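Local coordinates for endoglucanase (Uncultured bacterium, PDB 3X17), which hydrolyses internal beta-1,4-glucosidic bonds of cellulose as a glycoside hydrolase family 9 endoglucanase carrying an N-terminal Ig-like domain, at residues 147-155 with 166-175; 242-251 with 263-274. All coordinates share one frame; numbering follows the deposited sequence.

Overall arrangement
Both contacts lie in the family 9 catalytic domain, whose fold is an (alpha/alpha)6 barrel, and their centres are 11 Å apart. Contact 2 is the more buried: it pairs strands 243-249 and 265-271, the middle of a small four-stranded sheet, and ends at helix 272-288. Contact 1 is partly exposed and adds strand 154-155 at the sheet's outer margin, beside strand 265-271. Their chemistry follows this placing, with a zinc ion and an arginine on backbone carbonyls in contact 1, against antiparallel pairing, regular only in its middle, with apolar packing, a lysine over a tyrosine ring and a histidine-carboxylate pair in contact 2. A salt bridge from Asp152 OD1 to Arg265 NE, 2.8 Å, joins the two.

Contact 1: residues 147-155 with 166-175; sequences LDHHEDGYV and TRLEATGGWH. With ZN (zinc ion), chain C.
Over one face of the Tyr154 ring lies Arg167 CD, 4.1 Å from the ring centroid and 19° off the normal, a CH-pi contact; the guanidinium beyond it carries Glu151 O over one face and has Gly153 O at its edge. The setting is an irregular beta pairing with a single bridge, Tyr154 with Arg167, flanked by a zinc site. Arg167 gets there by a chain whose CG stands anti to the backbone N (chi1 174°) and which then bends at chi2. Its NH2 donates to Asp152 O at 2.9 Å from above the carbonyl plane, while Ala170 N reaches the same oxygen from the opposite face, so two donors grip one carbonyl next to the cis peptide between Asp152 and Gly153. Glu151 OE1 stands well out of the guanidinium plane, so this salt bridge to NH1 rests on charge alone; a water accepts from NH1 and donates to OE1. Leu168 N to Gly153 O and Val155 N to Thr166 O continue the backbone pairing, and Val155 CG2 packs on Leu168 CG. At the other end the His149 and His175 rings meet rim to rim, planes 85° apart, because both coordinate zinc, together with Asp148 and Cys132. Asp261 holds the far nitrogen of His149, NE2. Within these segments the zinc is bound by Asp148 OD2 at 1.9 Å and by His149 ND1 and His175 NE2, each at 2.1 Å.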
loop_
_atom_site.group_PDB
_atom_site.type_symbol
_atom_site.label_atom_id
_atom_site.label_comp_id
_atom_site.label_asym_id
_atom_site.label_seq_id
_atom_site.Cartn_x
_atom_site.Cartn_y
_atom_site.Cartn_z
ATOM N N LEU A 147 -13.896 6.184 -22.601
ATOM C CA LEU A 147 -12.580 6.769 -22.653
ATOM C C LEU A 147 -12.499 8.052 -21.881
ATOM O O LEU A 147 -13.255 8.943 -22.112
ATOM C CB LEU A 147 -12.224 7.062 -24.085
ATOM C CG LEU A 147 -10.791 6.974 -24.560
ATOM C CD1 LEU A 147 -10.512 7.913 -25.652
ATOM C CD2 LEU A 147 -9.823 7.124 -23.489
ATOM N N ASP A 148 -11.549 8.152 -20.976
ATOM C CA ASP A 148 -11.412 9.354 -20.137
ATOM C C ASP A 148 -10.088 10.051 -20.390
ATOM O O ASP A 148 -9.051 9.395 -20.555
ATOM C CB ASP A 148 -11.479 8.954 -18.663
ATOM C CG ASP A 148 -10.458 7.860 -18.309
ATOM O OD1 ASP A 148 -10.372 6.848 -19.045
ATOM O OD2 ASP A 148 -9.706 8.037 -17.324
ATOM N N HIS A 149 -10.086 11.373 -20.287
ATOM C CA HIS A 149 -8.840 12.101 -20.109
ATOM C C HIS A 149 -7.910 11.740 -21.250
ATOM O O HIS A 149 -6.678 11.746 -21.107
ATOM C CB HIS A 149 -8.184 11.753 -18.757
ATOM C CG HIS A 149 -9.012 12.154 -17.572
ATOM N ND1 HIS A 149 -9.421 11.256 -16.613
ATOM C CD2 HIS A 149 -9.568 13.346 -17.233
ATOM C CE1 HIS A 149 -10.157 11.879 -15.706
ATOM N NE2 HIS A 149 -10.271 13.148 -16.065
ATOM N N HIS A 150 -8.501 11.578 -22.424
ATOM C CA HIS A 150 -7.717 11.407 -23.636
ATOM C C HIS A 150 -6.941 12.659 -24.061
ATOM O O HIS A 150 -6.100 12.587 -24.967
ATOM C CB HIS A 150 -8.588 10.920 -24.791
ATOM C CG HIS A 150 -7.797 10.387 -25.946
ATOM N ND1 HIS A 150 -7.531 11.135 -27.075
ATOM C CD2 HIS A 150 -7.118 9.226 -26.098
ATOM C CE1 HIS A 150 -6.805 10.416 -27.915
ATOM N NE2 HIS A 150 -6.535 9.257 -27.342
ATOM N N GLU A 151 -7.220 13.801 -23.427
ATOM C CA GLU A 151 -6.456 15.024 -23.746
ATOM C C GLU A 151 -5.293 15.330 -22.798
ATOM O O GLU A 151 -4.781 16.452 -22.787
ATOM C CB GLU A 151 -7.395 16.241 -23.897
ATOM C CG GLU A 151 -8.457 16.097 -24.996
ATOM C CD GLU A 151 -7.846 15.700 -26.345
ATOM O OE1 GLU A 151 -6.887 16.377 -26.773
ATOM O OE2 GLU A 151 -8.306 14.704 -26.957
ATOM N N ASP A 152 -4.871 14.354 -21.994
ATOM C CA ASP A 152 -3.808 14.590 -20.984
ATOM C C ASP A 152 -2.478 14.740 -21.726
ATOM O O ASP A 152 -2.095 13.820 -22.445
ATOM C CB ASP A 152 -3.682 13.371 -20.038
ATOM C CG ASP A 152 -4.817 13.264 -19.016
ATOM O OD1 ASP A 152 -5.662 14.184 -18.921
ATOM O OD2 ASP A 152 -4.871 12.235 -18.287
ATOM N N GLY A 153 -1.733 15.836 -21.557
ATOM C CA GLY A 153 -2.196 17.108 -21.025
ATOM C C GLY A 153 -1.296 18.237 -21.515
ATOM O O GLY A 153 -0.414 18.037 -22.349
ATOM N N TYR A 154 -1.536 19.439 -21.023
ATOM C CA TYR A 154 -0.885 20.637 -21.559
ATOM C C TYR A 154 0.135 21.143 -20.550
ATOM O O TYR A 154 -0.163 21.232 -19.357
ATOM C CB TYR A 154 -1.950 21.727 -21.816
ATOM C CG TYR A 154 -2.889 21.353 -22.939
ATOM C CD1 TYR A 154 -3.978 20.511 -22.707
ATOM C CD2 TYR A 154 -2.569 21.658 -24.265
ATOM C CE1 TYR A 154 -4.833 20.144 -23.740
ATOM C CE2 TYR A 154 -3.402 21.280 -25.303
ATOM C CZ TYR A 154 -4.512 20.502 -25.045
ATOM O OH TYR A 154 -5.299 20.082 -26.099
ATOM N N VAL A 155 1.307 21.524 -21.028
ATOM C CA VAL A 155 2.377 21.985 -20.142
ATOM C C VAL A 155 1.969 23.250 -19.411
ATOM O O VAL A 155 1.595 24.228 -20.054
ATOM C CB VAL A 155 3.657 22.282 -20.931
ATOM C CG1 VAL A 155 4.725 22.813 -19.999
ATOM C CG2 VAL A 155 4.137 21.015 -21.650
ATOM N N THR A 166 1.665 23.906 -24.421
ATOM C CA THR A 166 1.971 22.807 -25.312
ATOM C C THR A 166 1.251 21.525 -24.913
ATOM O O THR A 166 1.202 21.171 -23.725
ATOM C CB THR A 166 3.490 22.565 -25.380
ATOM O OG1 THR A 166 4.135 23.765 -25.843
ATOM C CG2 THR A 166 3.819 21.400 -26.337
ATOM N N ARG A 167 0.719 20.822 -25.911
ATOM C CA ARG A 167 0.176 19.490 -25.715
ATOM C C ARG A 167 1.266 18.421 -25.634
ATOM O O ARG A 167 2.030 18.219 -26.570
ATOM C CB ARG A 167 -0.799 19.109 -26.836
ATOM C CG ARG A 167 -1.276 17.632 -26.726
ATOM C CD ARG A 167 -2.225 17.392 -25.544
ATOM N NE ARG A 167 -2.230 15.993 -25.095
ATOM C CZ ARG A 167 -2.890 15.005 -25.699
ATOM N NH1 ARG A 167 -3.665 15.265 -26.741
ATOM N NH2 ARG A 167 -2.819 13.763 -25.237
ATOM N N LEU A 168 1.277 17.691 -24.527
ATOM C CA LEU A 168 2.140 16.509 -24.367
ATOM C C LEU A 168 1.253 15.298 -24.434
ATOM O O LEU A 168 0.165 15.311 -23.871
ATOM C CB LEU A 168 2.790 16.507 -22.972
ATOM C CG LEU A 168 3.951 17.479 -22.798
ATOM C CD1 LEU A 168 4.897 16.930 -21.706
ATOM C CD2 LEU A 168 4.699 17.710 -24.124
ATOM N N GLU A 169 1.746 14.209 -25.017
ATOM C CA GLU A 169 1.000 12.978 -24.915
ATOM C C GLU A 169 1.365 12.251 -23.632
ATOM O O GLU A 169 2.410 11.590 -23.556
ATOM C CB GLU A 169 1.194 12.070 -26.134
ATOM C CG GLU A 169 0.203 10.894 -26.078
ATOM C CD GLU A 169 0.056 10.180 -27.394
ATOM O OE1 GLU A 169 -0.287 10.844 -28.384
ATOM O OE2 GLU A 169 0.219 8.943 -27.428
ATOM N N ALA A 170 0.527 12.418 -22.615
ATOM C CA ALA A 170 0.828 11.955 -21.257
ATOM C C ALA A 170 -0.440 11.291 -20.777
ATOM O O ALA A 170 -0.879 11.426 -19.653
ATOM C CB ALA A 170 1.206 13.142 -20.356
ATOM N N THR A 171 -1.060 10.637 -21.703
ATOM C CA THR A 171 -2.235 9.869 -21.458
ATOM C C THR A 171 -1.866 8.563 -20.717
ATOM O O THR A 171 -0.741 8.246 -20.647
ATOM C CB THR A 171 -2.886 9.643 -22.826
ATOM O OG1 THR A 171 -4.236 9.288 -22.655
ATOM C CG2 THR A 171 -2.173 8.611 -23.598
ATOM N N GLY A 172 -2.821 7.843 -20.156
ATOM C CA GLY A 172 -2.556 6.535 -19.513
ATOM C C GLY A 172 -2.267 6.670 -18.018
ATOM O O GLY A 172 -2.629 7.675 -17.410
ATOM N N GLY A 173 -1.539 5.711 -17.441
ATOM C CA GLY A 173 -1.286 5.713 -15.994
ATOM C C GLY A 173 -2.506 5.375 -15.148
ATOM O O GLY A 173 -3.514 4.853 -15.665
ATOM N N TRP A 174 -2.394 5.602 -13.836
ATOM C CA TRP A 174 -3.473 5.277 -12.889
ATOM C C TRP A 174 -4.095 6.529 -12.295
ATOM O O TRP A 174 -3.363 7.389 -11.790
ATOM C CB TRP A 174 -2.931 4.452 -11.711
ATOM C CG TRP A 174 -2.297 3.120 -12.083
ATOM C CD1 TRP A 174 -2.863 2.117 -12.814
ATOM C CD2 TRP A 174 -0.963 2.680 -11.756
ATOM N NE1 TRP A 174 -1.965 1.077 -12.962
ATOM C CE2 TRP A 174 -0.804 1.386 -12.300
ATOM C CE3 TRP A 174 0.089 3.232 -11.013
ATOM C CZ2 TRP A 174 0.372 0.634 -12.130
ATOM C CZ3 TRP A 174 1.262 2.471 -10.830
ATOM C CH2 TRP A 174 1.387 1.191 -11.401
ATOM N N HIS A 175 -5.430 6.581 -12.227
ATOM C CA HIS A 175 -6.080 7.500 -11.286
ATOM C C HIS A 175 -5.515 7.245 -9.894
ATOM O O HIS A 175 -5.383 6.084 -9.485
ATOM C CB HIS A 175 -7.598 7.315 -11.272
ATOM C CG HIS A 175 -8.254 7.630 -12.573
ATOM N ND1 HIS A 175 -9.360 6.947 -13.028
ATOM C CD2 HIS A 175 -7.919 8.505 -13.558
ATOM C CE1 HIS A 175 -9.721 7.432 -14.207
ATOM N NE2 HIS A 175 -8.864 8.380 -14.547
HETATM ZN ZN ZN C . -8.647 9.323 -16.370
HETATM O O HOH W 1 -5.239 9.601 -19.771
HETATM O O HOH W 2 -4.696 17.982 -27.567
#

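Contact 2: residues 242-251 with 263-274; sequences AVYHKLAGLR and QRRYVYRITTQD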
loop_
_atom_site.group_PDB
_atom_site.type_symbol
_atom_site.label_atom_id
_atom_site.label_comp_id
_atom_site.label_asym_id
_atom_site.label_seq_id
_atom_site.Cartn_x
_atom_site.Cartn_y
_atom_site.Cartn_z
ATOM N N ALA A 242 14.614 14.869 -16.996
ATOM C CA ALA A 242 13.788 15.331 -15.882
ATOM C C ALA A 242 12.336 14.825 -16.002
ATOM O O ALA A 242 11.862 14.569 -17.092
ATOM C CB ALA A 242 13.821 16.874 -15.782
ATOM N N VAL A 243 11.646 14.678 -14.874
ATOM C CA VAL A 243 10.312 14.077 -14.857
ATOM C C VAL A 243 9.294 15.029 -14.229
ATOM O O VAL A 243 9.557 15.609 -13.170
ATOM C CB VAL A 243 10.295 12.700 -14.120
ATOM C CG1 VAL A 243 8.873 12.099 -14.079
ATOM C CG2 VAL A 243 11.233 11.732 -14.814
ATOM N N TYR A 244 8.216 15.314 -14.966
ATOM C CA TYR A 244 7.155 16.205 -14.484
ATOM C C TYR A 244 6.485 15.618 -13.259
ATOM O O TYR A 244 6.481 14.398 -13.055
ATOM C CB TYR A 244 6.103 16.482 -15.586
ATOM C CG TYR A 244 6.672 17.225 -16.777
ATOM C CD1 TYR A 244 7.106 18.546 -16.653
ATOM C CD2 TYR A 244 6.844 16.588 -18.007
ATOM C CE1 TYR A 244 7.659 19.227 -17.732
ATOM C CE2 TYR A 244 7.396 17.254 -19.098
ATOM C CZ TYR A 244 7.814 18.570 -18.951
ATOM O OH TYR A 244 8.390 19.239 -20.017
ATOM N N HIS A 245 5.898 16.487 -12.450
ATOM C CA HIS A 245 5.517 16.114 -11.103
ATOM C C HIS A 245 4.176 15.407 -11.086
ATOM O O HIS A 245 3.972 14.461 -10.343
ATOM C CB HIS A 245 5.456 17.349 -10.218
ATOM C CG HIS A 245 4.943 17.083 -8.842
ATOM N ND1 HIS A 245 5.546 16.181 -7.984
ATOM C CD2 HIS A 245 3.993 17.719 -8.114
ATOM C CE1 HIS A 245 4.963 16.249 -6.800
ATOM N NE2 HIS A 245 3.992 17.147 -6.864
ATOM N N LYS A 246 3.240 15.891 -11.879
ATOM C CA LYS A 246 1.891 15.402 -11.794
ATOM C C LYS A 246 1.083 16.039 -12.919
ATOM O O LYS A 246 1.574 16.936 -13.635
ATOM C CB LYS A 246 1.279 15.767 -10.437
ATOM C CG LYS A 246 1.081 17.289 -10.243
ATOM C CD LYS A 246 0.282 17.620 -9.006
ATOM C CE LYS A 246 0.342 19.134 -8.726
ATOM N NZ LYS A 246 -0.639 19.549 -7.663
ATOM N N LEU A 247 -0.113 15.500 -13.122
ATOM C CA LEU A 247 -0.966 15.894 -14.209
ATOM C C LEU A 247 -2.376 15.964 -13.685
ATOM O O LEU A 247 -2.916 14.971 -13.201
ATOM C CB LEU A 247 -0.878 14.876 -15.339
ATOM C CG LEU A 247 -1.382 15.368 -16.685
ATOM C CD1 LEU A 247 -0.737 14.508 -17.789
ATOM C CD2 LEU A 247 -2.920 15.340 -16.745
ATOM N N ALA A 248 -2.991 17.131 -13.764
ATOM C CA ALA A 248 -4.324 17.271 -13.177
ATOM C C ALA A 248 -5.026 18.504 -13.726
ATOM O O ALA A 248 -4.399 19.313 -14.395
ATOM C CB ALA A 248 -4.247 17.328 -11.642
ATOM N N GLY A 249 -6.326 18.604 -13.464
ATOM C CA GLY A 249 -7.111 19.794 -13.813
ATOM C C GLY A 249 -6.786 20.911 -12.848
ATOM O O GLY A 249 -6.166 20.669 -11.801
ATOM N N LEU A 250 -7.180 22.140 -13.202
ATOM C CA LEU A 250 -7.098 23.279 -12.279
ATOM C C LEU A 250 -8.119 23.158 -11.148
ATOM O O LEU A 250 -7.949 23.743 -10.089
ATOM C CB LEU A 250 -7.288 24.609 -13.038
ATOM C CG LEU A 250 -6.254 24.895 -14.140
ATOM C CD1 LEU A 250 -6.613 26.147 -14.941
ATOM C CD2 LEU A 250 -4.849 25.025 -13.549
ATOM N N ARG A 251 -9.162 22.374 -11.380
ATOM C CA ARG A 251 -10.248 22.212 -10.412
ATOM C C ARG A 251 -10.500 20.741 -10.047
ATOM O O ARG A 251 -10.308 19.838 -10.868
ATOM C CB ARG A 251 -11.541 22.846 -10.956
ATOM C CG ARG A 251 -11.449 24.391 -11.109
ATOM C CD ARG A 251 -12.648 24.989 -11.857
ATOM N NE ARG A 251 -12.849 24.385 -13.180
ATOM C CZ ARG A 251 -12.212 24.753 -14.296
ATOM N NH1 ARG A 251 -11.290 25.719 -14.269
ATOM N NH2 ARG A 251 -12.484 24.136 -15.444
ATOM N N GLN A 263 -12.642 19.031 -18.179
ATOM C CA GLN A 263 -11.746 20.172 -18.016
ATOM C C GLN A 263 -10.349 19.916 -18.627
ATOM O O GLN A 263 -9.916 18.775 -18.770
ATOM C CB GLN A 263 -11.636 20.577 -16.546
ATOM C CG GLN A 263 -10.975 19.508 -15.668
ATOM C CD GLN A 263 -10.720 19.989 -14.264
ATOM O OE1 GLN A 263 -10.220 21.096 -14.051
ATOM N NE2 GLN A 263 -11.054 19.154 -13.284
ATOM N N ARG A 264 -9.667 20.985 -19.024
ATOM C CA ARG A 264 -8.341 20.834 -19.567
ATOM C C ARG A 264 -7.456 20.334 -18.427
ATOM O O ARG A 264 -7.673 20.709 -17.262
ATOM C CB ARG A 264 -7.834 22.181 -20.066
ATOM C CG ARG A 264 -6.368 22.169 -20.470
ATOM C CD ARG A 264 -6.043 23.340 -21.357
ATOM N NE ARG A 264 -6.553 23.092 -22.690
ATOM C CZ ARG A 264 -6.052 23.638 -23.789
ATOM N NH1 ARG A 264 -5.036 24.483 -23.713
ATOM N NH2 ARG A 264 -6.575 23.333 -24.958
ATOM N N ARG A 265 -6.510 19.445 -18.742
ATOM C CA ARG A 265 -5.578 18.944 -17.728
ATOM C C ARG A 265 -4.148 19.329 -18.059
ATOM O O ARG A 265 -3.749 19.302 -19.223
ATOM C CB ARG A 265 -5.691 17.429 -17.574
ATOM C CG ARG A 265 -7.120 16.972 -17.303
ATOM C CD ARG A 265 -7.203 16.085 -16.082
ATOM N NE ARG A 265 -6.566 14.777 -16.291
ATOM C CZ ARG A 265 -6.596 13.820 -15.372
ATOM N NH1 ARG A 265 -7.212 14.053 -14.223
ATOM N NH2 ARG A 265 -6.087 12.630 -15.610
ATOM N N TYR A 266 -3.389 19.649 -17.015
ATOM C CA TYR A 266 -2.083 20.290 -17.129
ATOM C C TYR A 266 -0.983 19.424 -16.556
ATOM O O TYR A 266 -1.194 18.664 -15.609
ATOM C CB TYR A 266 -2.056 21.638 -16.405
ATOM C CG TYR A 266 -2.929 22.675 -17.066
ATOM C CD1 TYR A 266 -2.484 23.391 -18.178
ATOM C CD2 TYR A 266 -4.228 22.881 -16.624
ATOM C CE1 TYR A 266 -3.313 24.325 -18.805
ATOM C CE2 TYR A 266 -5.069 23.782 -17.258
ATOM C CZ TYR A 266 -4.605 24.513 -18.332
ATOM O OH TYR A 266 -5.468 25.395 -18.938
ATOM N N VAL A 267 0.192 19.546 -17.155
ATOM C CA VAL A 267 1.369 18.811 -16.726
ATOM C C VAL A 267 2.206 19.785 -15.922
ATOM O O VAL A 267 2.613 20.824 -16.430
ATOM C CB VAL A 267 2.164 18.330 -17.956
ATOM C CG1 VAL A 267 3.491 17.689 -17.550
ATOM C CG2 VAL A 267 1.293 17.388 -18.776
ATOM N N TYR A 268 2.322 19.512 -14.631
ATOM C CA TYR A 268 2.987 20.424 -13.704
ATOM C C TYR A 268 4.505 20.251 -13.767
ATOM O O TYR A 268 5.001 19.289 -14.357
ATOM C CB TYR A 268 2.447 20.190 -12.298
ATOM C CG TYR A 268 1.019 20.687 -12.125
ATOM C CD1 TYR A 268 -0.043 20.009 -12.710
ATOM C CD2 TYR A 268 0.761 21.926 -11.544
ATOM C CE1 TYR A 268 -1.325 20.466 -12.596
ATOM C CE2 TYR A 268 -0.532 22.396 -11.426
ATOM C CZ TYR A 268 -1.563 21.659 -11.953
ATOM O OH TYR A 268 -2.842 22.129 -11.890
ATOM N N ARG A 269 5.231 21.170 -13.135
ATOM C CA ARG A 269 6.645 21.356 -13.399
ATOM C C ARG A 269 7.466 20.195 -12.840
ATOM O O ARG A 269 7.032 19.509 -11.913
ATOM C CB ARG A 269 7.114 22.651 -12.743
ATOM C CG ARG A 269 7.164 22.550 -11.208
ATOM C CD ARG A 269 7.540 23.865 -10.571
ATOM N NE ARG A 269 6.593 24.910 -10.920
ATOM C CZ ARG A 269 6.896 26.203 -10.968
ATOM N NH1 ARG A 269 8.117 26.627 -10.634
ATOM N NH2 ARG A 269 5.960 27.078 -11.316
ATOM N N ILE A 270 8.651 19.981 -13.410
ATOM C CA ILE A 270 9.511 18.899 -12.961
ATOM C C ILE A 270 9.954 19.078 -11.503
ATOM O O ILE A 270 10.013 20.195 -10.975
ATOM C CB ILE A 270 10.747 18.726 -13.837
ATOM C CG1 ILE A 270 11.625 19.980 -13.797
ATOM C CG2 ILE A 270 10.351 18.380 -15.280
ATOM C CD1 ILE A 270 12.953 19.825 -13.034
ATOM N N THR A 271 10.461 17.975 -10.954
ATOM C CA THR A 271 10.977 17.919 -9.612
ATOM C C THR A 271 12.114 16.888 -9.659
ATOM O O THR A 271 12.055 15.934 -10.447
ATOM C CB THR A 271 9.843 17.413 -8.730
ATOM O OG1 THR A 271 9.259 18.492 -7.984
ATOM C CG2 THR A 271 10.251 16.289 -7.895
ATOM N N THR A 272 13.179 17.119 -8.891
ATOM C CA THR A 272 14.274 16.153 -8.799
ATOM C C THR A 272 13.906 14.888 -8.025
ATOM O O THR A 272 14.343 13.819 -8.408
ATOM C CB THR A 272 15.559 16.774 -8.205
ATOM O OG1 THR A 272 15.227 17.489 -7.006
ATOM C CG2 THR A 272 16.173 17.745 -9.204
ATOM N N GLN A 273 13.105 14.989 -6.955
ATOM C CA GLN A 273 12.604 13.766 -6.289
ATOM C C GLN A 273 11.817 12.847 -7.226
ATOM O O GLN A 273 11.978 11.633 -7.191
ATOM C CB GLN A 273 11.819 14.057 -4.986
ATOM C CG GLN A 273 10.562 14.908 -5.141
ATOM C CD GLN A 273 9.279 14.085 -5.222
ATOM O OE1 GLN A 273 9.318 12.846 -5.302
ATOM N NE2 GLN A 273 8.132 14.772 -5.248
ATOM N N ASP A 274 10.955 13.430 -8.053
ATOM C CA ASP A 274 10.212 12.652 -9.025
ATOM C C ASP A 274 11.168 12.045 -10.037
ATOM O O ASP A 274 10.975 10.902 -10.471
ATOM C CB ASP A 274 9.134 13.491 -9.737
ATOM C CG ASP A 274 7.947 13.822 -8.830
ATOM O OD1 ASP A 274 7.358 12.878 -8.255
ATOM O OD2 ASP A 274 7.573 15.026 -8.733
HETATM O O HOH W 3 -4.307 21.018 -9.793
HETATM O O HOH W 4 -8.593 22.553 -15.668
#
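Lys246 places CG between its backbone N and carbonyl carbon (chi1 66°) and runs extended from there, which lays its chain over one face of the Tyr268 ring, whose own CG stands beside the backbone N. This antiparallel strand pair thus carries a cation-pi contact, Lys246 NZ standing 4.7 Å from the Tyr268 ring centroid and 9° off the normal; the ammonium also bonds Ser328 and the carbonyl of Asp324. Ala248 N to Tyr266 O is 3.0 Å, and Tyr266 N to Ala248 O is 2.8 Å; Tyr268 N to Lys246 O extends the pairing. Ala248 and Tyr266 point to one face of the sheet, Leu247 and Val267 to the opposite one, where Leu247 CD1 meets Val267 CG2. Tyr244 lays its ring against Val267 CG1, and its hydroxyl bonds Asp159. Near Gly249, Gln263 clasps Arg251 with both ends of its amide: OE1 takes the backbone N-H on a lone pair, and NE2 gives to the carbonyl. With an alanine at Gln263 both bonds go, which is likely to leave Arg251 N and O without these mates and the 250-251 backbone freer to move. Towards helix 272-288, the His245 ring turns its edge to a carboxylate, ND1 donating to Asp274 OD2; the modelled 2.5 Å is unusually short, its exact length doubtful, but the N-H points nearly straight at OD2 (164°).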